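Uncharacterized protein (Pyrococcus furiosus, PDB 4XLZ) probably removes an acetyl group from N,N'-diacetylchitobiose, as a metal-dependent deacetylase of the carbohydrate esterase 14 family. Local coordinates at residues Glu18-Asn23 / Val252-Phe257; Leu24-Glu29 / Pro195-Asp200. All coordinates share one frame; numbering follows the deposited sequence.

Contact 1. Residues Glu18-Asn23 / Val252-Phe257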
loop_
_atom_site.group_PDB
_atom_site.type_symbol
_atom_site.label_atom_id
_atom_site.label_comp_id
_atom_site.label_asym_id
_atom_site.label_seq_id
_atom_site.Cartn_x
_atom_site.Cartn_y
_atom_site.Cartn_z
ATOM N N GLU A 18 -14.570 26.238 -33.088
ATOM C CA GLU A 18 -16.030 26.257 -32.957
ATOM C C GLU A 18 -16.547 25.351 -31.905
ATOM O O GLU A 18 -17.491 25.699 -31.161
ATOM C CB GLU A 18 -16.729 25.889 -34.274
ATOM C CG GLU A 18 -16.332 26.860 -35.380
ATOM C CD GLU A 18 -17.014 26.573 -36.716
ATOM O OE1 GLU A 18 -17.857 25.666 -36.797
ATOM O OE2 GLU A 18 -16.562 27.193 -37.687
ATOM N N VAL A 19 -16.109 24.095 -31.886
ATOM C CA VAL A 19 -16.750 23.211 -30.939
ATOM C C VAL A 19 -16.222 23.445 -29.489
ATOM O O VAL A 19 -17.018 23.455 -28.524
ATOM C CB VAL A 19 -16.422 21.762 -31.342
ATOM C CG1 VAL A 19 -16.910 20.710 -30.297
ATOM C CG2 VAL A 19 -17.033 21.438 -32.787
ATOM N N LEU A 20 -14.907 23.678 -29.389
ATOM C CA LEU A 20 -14.271 23.776 -28.020
ATOM C C LEU A 20 -14.120 25.242 -27.588
ATOM O O LEU A 20 -13.795 25.522 -26.423
ATOM C CB LEU A 20 -12.933 22.999 -28.048
ATOM C CG LEU A 20 -13.043 21.523 -28.301
ATOM C CD1 LEU A 20 -11.655 20.917 -28.386
ATOM C CD2 LEU A 20 -13.961 20.802 -27.267
ATOM N N GLU A 21 -14.284 26.157 -28.523
ATOM C CA GLU A 21 -14.189 27.626 -28.312
ATOM C C GLU A 21 -12.896 27.947 -27.624
ATOM O O GLU A 21 -12.844 28.756 -26.621
ATOM C CB GLU A 21 -15.408 28.127 -27.476
ATOM C CG GLU A 21 -16.713 27.756 -28.240
ATOM C CD GLU A 21 -18.031 28.138 -27.497
ATOM O OE1 GLU A 21 -18.999 27.374 -27.564
ATOM O OE2 GLU A 21 -18.104 29.211 -26.901
ATOM N N PHE A 22 -11.818 27.316 -28.130
ATOM C CA PHE A 22 -10.537 27.446 -27.459
ATOM C C PHE A 22 -9.795 28.686 -27.977
ATOM O O PHE A 22 -9.608 28.850 -29.128
ATOM C CB PHE A 22 -9.714 26.171 -27.694
ATOM C CG PHE A 22 -8.392 26.183 -27.007
ATOM C CD1 PHE A 22 -8.374 26.143 -25.625
ATOM C CD2 PHE A 22 -7.269 26.271 -27.777
ATOM C CE1 PHE A 22 -7.073 26.130 -24.973
ATOM C CE2 PHE A 22 -5.928 26.291 -27.153
ATOM C CZ PHE A 22 -5.955 26.221 -25.731
ATOM N N ASN A 23 -9.321 29.485 -27.063
ATOM C CA ASN A 23 -8.598 30.664 -27.421
ATOM C C ASN A 23 -7.448 30.866 -26.435
ATOM O O ASN A 23 -7.628 30.692 -25.228
ATOM C CB ASN A 23 -9.617 31.848 -27.392
ATOM C CG ASN A 23 -9.017 33.104 -27.750
ATOM O OD1 ASN A 23 -8.588 33.299 -28.890
ATOM N ND2 ASN A 23 -8.961 34.006 -26.786
ATOM N N VAL A 252 -1.900 25.697 -21.669
ATOM C CA VAL A 252 -3.367 25.634 -21.525
ATOM C C VAL A 252 -3.929 24.848 -22.668
ATOM O O VAL A 252 -3.463 24.983 -23.825
ATOM C CB VAL A 252 -4.031 27.073 -21.480
ATOM C CG1 VAL A 252 -5.548 26.998 -21.313
ATOM C CG2 VAL A 252 -3.391 27.972 -20.371
HETATM N N MSE A 253 -4.875 23.935 -22.410
HETATM C CA MSE A 253 -5.469 23.153 -23.486
HETATM C C MSE A 253 -6.978 22.992 -23.135
HETATM O O MSE A 253 -7.404 23.129 -21.984
HETATM C CB MSE A 253 -4.937 21.681 -23.482
HETATM C CG MSE A 253 -3.397 21.583 -23.665
HETATM SE SE MSE A 253 -2.830 19.788 -24.012
HETATM C CE MSE A 253 -3.269 19.109 -22.156
ATOM N N PRO A 254 -7.796 22.698 -24.134
ATOM C CA PRO A 254 -9.188 22.398 -23.885
ATOM C C PRO A 254 -9.205 21.162 -22.943
ATOM O O PRO A 254 -8.322 20.241 -23.056
ATOM C CB PRO A 254 -9.701 21.879 -25.284
ATOM C CG PRO A 254 -8.813 22.525 -26.299
ATOM C CD PRO A 254 -7.427 22.546 -25.559
ATOM N N GLY A 255 -10.238 21.054 -22.132
ATOM C CA GLY A 255 -10.370 19.862 -21.174
ATOM C C GLY A 255 -10.286 18.599 -21.952
ATOM O O GLY A 255 -9.678 17.584 -21.483
ATOM N N LEU A 256 -10.938 18.536 -23.109
ATOM C CA LEU A 256 -10.969 17.259 -23.905
ATOM C C LEU A 256 -9.573 16.777 -24.199
ATOM O O LEU A 256 -9.366 15.566 -24.310
ATOM C CB LEU A 256 -11.704 17.608 -25.252
ATOM C CG LEU A 256 -12.015 16.477 -26.134
ATOM C CD1 LEU A 256 -13.230 15.816 -25.525
ATOM C CD2 LEU A 256 -12.527 17.150 -27.559
ATOM N N PHE A 257 -8.574 17.656 -24.364
ATOM C CA PHE A 257 -7.284 17.235 -24.904
ATOM C C PHE A 257 -6.446 16.496 -23.852
ATOM O O PHE A 257 -5.437 15.973 -24.210
ATOM C CB PHE A 257 -6.481 18.462 -25.395
ATOM C CG PHE A 257 -6.817 18.894 -26.854
ATOM C CD1 PHE A 257 -8.090 18.684 -27.384
ATOM C CD2 PHE A 257 -5.784 19.441 -27.620
ATOM C CE1 PHE A 257 -8.396 19.077 -28.730
ATOM C CE2 PHE A 257 -6.058 19.857 -28.959
ATOM C CZ PHE A 257 -7.350 19.665 -29.521
#

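Contact 2. Residues Leu24-Glu29 / Pro195-Asp200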
loop_
_atom_site.group_PDB
_atom_site.type_symbol
_atom_site.label_atom_id
_atom_site.label_comp_id
_atom_site.label_asym_id
_atom_site.label_seq_id
_atom_site.Cartn_x
_atom_site.Cartn_y
_atom_site.Cartn_z
ATOM N N LEU A 24 -6.274 31.241 -26.942
ATOM C CA LEU A 24 -5.094 31.543 -26.090
ATOM C C LEU A 24 -4.862 33.043 -26.103
ATOM O O LEU A 24 -3.810 33.515 -25.708
ATOM C CB LEU A 24 -3.862 30.834 -26.628
ATOM C CG LEU A 24 -3.899 29.273 -26.520
ATOM C CD1 LEU A 24 -2.961 28.589 -27.562
ATOM C CD2 LEU A 24 -3.525 28.839 -25.191
ATOM N N GLU A 25 -5.861 33.807 -26.457
ATOM C CA GLU A 25 -5.620 35.243 -26.514
ATOM C C GLU A 25 -5.443 35.768 -25.095
ATOM O O GLU A 25 -4.435 36.392 -24.792
ATOM C CB GLU A 25 -6.775 35.971 -27.264
ATOM C CG GLU A 25 -6.302 37.049 -28.217
ATOM C CD GLU A 25 -5.705 36.419 -29.465
ATOM O OE1 GLU A 25 -6.426 35.609 -30.124
ATOM O OE2 GLU A 25 -4.520 36.720 -29.769
ATOM N N ASN A 26 -6.414 35.579 -24.219
ATOM C CA ASN A 26 -6.228 36.138 -22.882
ATOM C C ASN A 26 -6.910 35.091 -21.963
ATOM O O ASN A 26 -7.980 35.346 -21.477
ATOM C CB ASN A 26 -6.904 37.517 -22.793
ATOM C CG ASN A 26 -6.107 38.575 -21.920
ATOM O OD1 ASN A 26 -5.563 39.540 -22.504
ATOM N ND2 ASN A 26 -6.060 38.424 -20.532
ATOM N N PRO A 27 -6.293 33.904 -21.799
ATOM C CA PRO A 27 -7.004 32.840 -21.062
ATOM C C PRO A 27 -7.401 33.184 -19.645
ATOM O O PRO A 27 -8.306 32.483 -19.103
ATOM C CB PRO A 27 -6.093 31.638 -21.177
ATOM C CG PRO A 27 -4.696 32.242 -21.362
ATOM C CD PRO A 27 -4.908 33.497 -22.132
ATOM N N PHE A 28 -6.750 34.152 -19.000
ATOM C CA PHE A 28 -7.040 34.441 -17.563
ATOM C C PHE A 28 -7.921 35.655 -17.351
ATOM O O PHE A 28 -8.245 35.968 -16.201
ATOM C CB PHE A 28 -5.756 34.651 -16.743
ATOM C CG PHE A 28 -4.673 33.595 -17.006
ATOM C CD1 PHE A 28 -5.001 32.279 -17.364
ATOM C CD2 PHE A 28 -3.327 33.961 -16.875
ATOM C CE1 PHE A 28 -4.000 31.379 -17.520
ATOM C CE2 PHE A 28 -2.317 33.037 -17.040
ATOM C CZ PHE A 28 -2.686 31.747 -17.402
ATOM N N GLU A 29 -8.369 36.248 -18.470
ATOM C CA GLU A 29 -9.110 37.497 -18.425
ATOM C C GLU A 29 -10.399 37.441 -17.592
ATOM O O GLU A 29 -10.706 38.426 -16.920
ATOM C CB GLU A 29 -9.412 37.861 -19.860
ATOM C CG GLU A 29 -10.564 38.787 -20.055
ATOM C CD GLU A 29 -10.618 39.133 -21.510
ATOM O OE1 GLU A 29 -9.858 40.071 -21.829
ATOM O OE2 GLU A 29 -11.281 38.380 -22.302
ATOM N N PRO A 195 5.055 25.650 -23.324
ATOM C CA PRO A 195 4.043 26.641 -23.036
ATOM C C PRO A 195 3.348 27.068 -24.333
ATOM O O PRO A 195 3.977 27.053 -25.416
ATOM C CB PRO A 195 4.906 27.846 -22.498
ATOM C CG PRO A 195 6.240 27.671 -23.264
ATOM C CD PRO A 195 6.497 26.138 -23.332
ATOM N N ASN A 196 2.119 27.492 -24.188
ATOM C CA ASN A 196 1.376 28.087 -25.342
ATOM C C ASN A 196 0.796 29.428 -24.988
ATOM O O ASN A 196 0.063 30.032 -25.818
ATOM C CB ASN A 196 0.382 27.152 -26.007
ATOM C CG ASN A 196 -0.555 26.513 -25.031
ATOM O OD1 ASN A 196 -0.761 26.980 -23.941
ATOM N ND2 ASN A 196 -1.215 25.486 -25.508
ATOM N N TYR A 197 1.044 29.891 -23.782
ATOM C CA TYR A 197 0.643 31.249 -23.381
ATOM C C TYR A 197 1.740 31.804 -22.494
ATOM O O TYR A 197 2.153 31.138 -21.469
ATOM C CB TYR A 197 -0.679 31.197 -22.627
ATOM C CG TYR A 197 -1.100 32.572 -22.123
ATOM C CD1 TYR A 197 -1.385 33.550 -23.091
ATOM C CD2 TYR A 197 -1.175 32.905 -20.741
ATOM C CE1 TYR A 197 -1.765 34.866 -22.652
ATOM C CE2 TYR A 197 -1.499 34.231 -20.325
ATOM C CZ TYR A 197 -1.811 35.142 -21.298
ATOM O OH TYR A 197 -2.239 36.409 -20.851
ATOM N N ILE A 198 2.283 33.008 -22.824
ATOM C CA ILE A 198 3.383 33.560 -22.013
ATOM C C ILE A 198 2.956 34.937 -21.462
ATOM O O ILE A 198 2.338 35.744 -22.206
ATOM C CB ILE A 198 4.626 33.891 -22.895
ATOM C CG1 ILE A 198 5.000 32.764 -23.783
ATOM C CG2 ILE A 198 5.775 34.497 -22.030
ATOM C CD1 ILE A 198 5.469 31.584 -22.973
ATOM N N VAL A 199 3.196 35.150 -20.174
ATOM C CA VAL A 199 2.844 36.414 -19.528
ATOM C C VAL A 199 4.174 37.205 -19.434
ATOM O O VAL A 199 5.208 36.677 -18.956
ATOM C CB VAL A 199 2.339 36.153 -18.150
ATOM C CG1 VAL A 199 2.113 37.485 -17.331
ATOM C CG2 VAL A 199 0.973 35.365 -18.233
ATOM N N ASP A 200 4.117 38.494 -19.923
ATOM C CA ASP A 200 5.348 39.321 -19.768
ATOM C C ASP A 200 5.479 39.795 -18.338
ATOM O O ASP A 200 4.528 40.424 -17.831
ATOM C CB ASP A 200 5.150 40.529 -20.738
ATOM C CG ASP A 200 6.350 41.485 -20.671
ATOM O OD1 ASP A 200 7.319 41.254 -19.990
ATOM O OD2 ASP A 200 6.214 42.533 -21.406
HETATM O O HOH W 1 -4.873 36.137 -19.805
#

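Contact 1. Residues Glu18-Asn23 / Val252-Phe257
The Phe22 ring lies against the ring of Pro254, whose CD sits over one face of the aromatic group, displaced toward the rim. This is a proline-aromatic CH-pi contact: Pro254 CD is 3.8 Å from the centroid of the Phe22 ring, 17° off the ring normal. It joins the exit of the N-terminal helix 8-19 to the loop after strand 247-250 in a GlcNAc-PI de-N-acetylase fold, whose core is a parallel sheet of strand order 3-2-1-4-5. CG of Phe22 is anti to the backbone N (chi1 -178°), on the side of the loop, and CE1 of the ring lies 3.6 Å from Pro254 N. At the rim, near the ring plane, CZ of Phe22 approaches Val252 O at 3.4 Å, while CE1 has Val252 CG1 as a more distant apolar neighbour. The Phe22 ring therefore touches both the proline and the backbone leading into it.

Glu21 is the first residue to leave helical backbone angles, with a positive phi (52°). One residue earlier, Leu20 supplies a second patch. Its side chain crosses that of Pro254 at about a right angle. CD1 meets Pro254 CB at 3.8 Å and also touches Phe257 CE1; CD2 is the nearer of the two methyls to Leu256 CD2, at 3.9 Å. Leu16 of helix 8-19 backs the same cluster, touching Phe22, Pro254 and Phe257. Thr226 and Phe230 of a neighbouring subunit pack on Leu20 and Leu256, respectively, which puts this side of the contact at a subunit interface. No hydrogen bond crosses between the two segments. The 3-10 segment that starts at Gly255 opens with Phe257 N donating to Pro254 O at 2.9 Å.

Contact 2. Residues Leu24-Glu29 / Pro195-Asp200
Tyr197 and Pro27 reach toward each other tip to tip, Pro27 CD lying over the centre of the tyrosine ring, 3.5 Å from its centroid and 13° off the normal. Tyr197 also turns its edge to the face of Phe28 in a T-shaped stack, the centroids 5.2 Å apart and the planes at 83°. A water holds the phenol end, 2.8 Å from Tyr197 OH, and accepts a hydrogen bond from Phe28 N at 2.8 Å. An alanine in place of Tyr197 would probably leave Pro27 CD without the ring it lies over, cost Phe28 one of several aromatic neighbours and deprive this water of its phenol contact. CG of Tyr197 is anti to its backbone N (chi1 177°), on the side of the turn. Pro27 and Phe28 are the central residues of that type I beta turn, Asn26 to Glu29. Tyr197 begins the strand that pairs antiparallel with strand 247-250, and with Asn196 it forms a classic beta bulge opposite Phe250. Beside it, Leu24 crosses Asn196 at about a right angle, its CD2 3.6 Å from Asn196 OD1. That oxygen is bonded to Val252 N, the amide nitrogen to Ile267 O. Farther out, Phe137 and Phe250 make edge-to-face pairs with Phe28.

Contacts 1 and 2 follow each other directly along 18-29, their centres about 14 Å apart and on the same side of the chain's centre. They are joined through Val252: its N lies 2.8 Å from Asn196 OD1, and its O is 4.1 Å from Leu24 CD2. The connection after helix 8-19 is thus packed first against the loop after strand 247-250 and then against strand 197-200, that strand's antiparallel partner. Hexane-1,6-diol, probably from the crystallisation liquor, comes within about 3 Å of the Tyr197 side chain. Neither contact supplies a ligand to the cadmium site of His40, Asp43 and His151; a cadmium ion lies about 10 Å from the Phe257 side chain and one about 13 Å from that of Asn196.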